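Side-chain contact in response regulator protein (PDB 3RQI), which carries a phosphoryl group on an aspartate of its receiver domain and probably relays the signal to a Fis-type helix-turn-helix likely to bind DNA: residues Ala89-Ala92 with Thr93-Ala97. Sequence-based numbering, arbitrary orientation.
Sequences ASIA and TAVQA. With SO4 (sulfate ion), chain E.
Ser90 and Thr93 meet hydroxyl to hydroxyl at the start of helix 91-100, with Ser90 OG and Thr93 OG1 hydrogen-bonded at 2.7 Å. Ser90 is the N-cap, a place that suits a short polar side chain able to fold back over the first turn. Thr93 turns OG1 between its backbone N and carbonyl carbon (chi1 55°), which brings the hydroxyl round to the serine and leaves Thr93 CG2 3.4 Å from Ser90 OG. Ser90 O opens the helical ladder by accepting a hydrogen bond from Ala94 N at 3.1 Å; the next rung, Val95 N to Ile91 O at 2.9 Å, is almost straight (174°). Beside it Ile91 and Val95, one turn apart, touch through their CG2 methyls at 4.1 Å, beta-branching keeping these close to the backbone. This helix is the crossover between strands 81-86 and 104-107 of the CheY-like receiver fold. Tyr105 OH hydrogen-bonds both Thr93 OG1 and Ser90 N, tying the cap to the sheet, and small Ala94 lets the helix lie against that tyrosine. At the helix N-terminus, where the dipole would probably favour an anion, Ile91 N donates to O2 of a sulfate, probably from the crystallisation liquor, which also accepts from His169 ND1 and backbone N of Arg170 and Arg171.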
ATOM      1  N   ALA A  89      -4.303  -8.353   1.684  1.00 16.68           N
ATOM      2  CA  ALA A  89      -3.695  -7.101   1.237  1.00 14.72           C
ATOM      3  C   ALA A  89      -3.966  -5.970   2.226  1.00 14.56           C
ATOM      4  O   ALA A  89      -5.062  -5.883   2.809  1.00 15.09           O
ATOM      5  CB  ALA A  89      -4.162  -6.730  -0.163  1.00 16.06           C
ATOM      6  N   SER A  90      -2.953  -5.121   2.413  1.00 13.19           N
ATOM      7  CA  SER A  90      -3.092  -3.911   3.221  1.00 12.48           C
ATOM      8  C   SER A  90      -2.058  -2.884   2.819  1.00 11.86           C
ATOM      9  O   SER A  90      -0.945  -3.230   2.358  1.00 10.99           O
ATOM     10  CB  SER A  90      -2.961  -4.224   4.720  1.00 14.17           C
ATOM     11  OG  SER A  90      -1.698  -4.805   5.053  1.00 13.85           O
ATOM     12  N   ILE A  91      -2.415  -1.616   2.995  1.00 10.35           N
ATOM     13  CA  ILE A  91      -1.391  -0.566   2.775  1.00  9.54           C
ATOM     14  C   ILE A  91      -0.177  -0.782   3.651  1.00  9.03           C
ATOM     15  O   ILE A  91       0.963  -0.628   3.166  1.00  8.88           O
ATOM     16  CB  ILE A  91      -2.017   0.821   2.969  1.00 11.72           C
ATOM     17  CG1 ILE A  91      -3.040   0.996   1.842  1.00 12.62           C
ATOM     18  CG2 ILE A  91      -0.944   1.900   2.985  1.00 10.57           C
ATOM     19  CD1 ILE A  91      -3.842   2.292   1.899  1.00 18.10           C
ATOM     20  N   ALA A  92      -0.371  -1.123   4.927  1.00 10.05           N
ATOM     21  CA  ALA A  92       0.780  -1.247   5.792  1.00 10.69           C
ATOM     22  C   ALA A  92       1.772  -2.320   5.330  1.00 10.23           C
ATOM     23  O   ALA A  92       2.991  -2.081   5.334  1.00 10.41           O
ATOM     24  CB  ALA A  92       0.347  -1.492   7.265  1.00 11.64           C
ATOM     25  N   THR A  93       1.270  -3.477   4.924  1.00 11.32           N
ATOM     26  CA  THR A  93       2.214  -4.504   4.447  1.00 10.13           C
ATOM     27  C   THR A  93       2.845  -4.156   3.107  1.00 10.57           C
ATOM     28  O   THR A  93       3.975  -4.563   2.835  1.00 10.73           O
ATOM     29  CB  THR A  93       1.570  -5.877   4.413  1.00 12.01           C
ATOM     30  OG1 THR A  93       0.379  -5.822   3.628  1.00 10.64           O
ATOM     31  CG2 THR A  93       1.255  -6.327   5.799  1.00 10.55           C
ATOM     32  N   ALA A  94       2.133  -3.394   2.277  1.00  9.10           N
ATOM     33  CA  ALA A  94       2.687  -2.974   0.979  1.00  8.35           C
ATOM     34  C   ALA A  94       3.851  -1.995   1.211  1.00  8.86           C
ATOM     35  O   ALA A  94       4.895  -2.153   0.630  1.00  8.75           O
ATOM     36  CB  ALA A  94       1.577  -2.367   0.118  1.00  9.98           C
ATOM     37  N   VAL A  95       3.657  -1.017   2.102  1.00  8.60           N
ATOM     38  CA  VAL A  95       4.741  -0.084   2.484  1.00  9.64           C
ATOM     39  C   VAL A  95       5.964  -0.900   2.942  1.00  9.02           C
ATOM     40  O   VAL A  95       7.063  -0.666   2.404  1.00 10.03           O
ATOM     41  CB  VAL A  95       4.255   0.887   3.609  1.00  9.01           C
ATOM     42  CG1 VAL A  95       5.431   1.667   4.226  1.00 11.15           C
ATOM     43  CG2 VAL A  95       3.191   1.878   3.082  1.00 11.73           C
ATOM     44  N   GLN A  96       5.810  -1.837   3.906  1.00  8.65           N
ATOM     45  CA  GLN A  96       6.970  -2.538   4.431  1.00  9.95           C
ATOM     46  C   GLN A  96       7.594  -3.462   3.381  1.00  9.16           C
ATOM     47  O   GLN A  96       8.822  -3.568   3.304  1.00 10.43           O
ATOM     48  CB  GLN A  96       6.619  -3.298   5.711  1.00 10.46           C
ATOM     49  CG  GLN A  96       7.856  -3.826   6.471  1.00 11.77           C
ATOM     50  CD  GLN A  96       8.759  -2.660   6.866  1.00 13.46           C
ATOM     51  OE1 GLN A  96       8.276  -1.639   7.369  1.00 15.32           O
ATOM     52  NE2 GLN A  96      10.061  -2.797   6.617  1.00 16.34           N
ATOM     53  N   ALA A  97       6.752  -4.106   2.575  1.00 10.09           N
ATOM     54  CA  ALA A  97       7.290  -4.984   1.533  1.00  9.35           C
ATOM     55  C   ALA A  97       8.206  -4.262   0.557  1.00 10.59           C
ATOM     56  O   ALA A  97       9.275  -4.795   0.150  1.00 10.31           O
ATOM     57  CB  ALA A  97       6.159  -5.677   0.764  1.00  9.92           C
TER
HETATM   58  S   SO4 E 184      -5.970  -1.305   4.564  1.00 30.33           S
HETATM   59  O1  SO4 E 184      -5.976  -2.620   3.866  1.00 30.65           O
HETATM   60  O2  SO4 E 184      -4.631  -0.817   4.693  1.00 23.85           O
HETATM   61  O3  SO4 E 184      -6.386  -1.522   5.949  1.00 30.64           O
HETATM   62  O4  SO4 E 184      -6.868  -0.443   3.782  1.00 30.92           O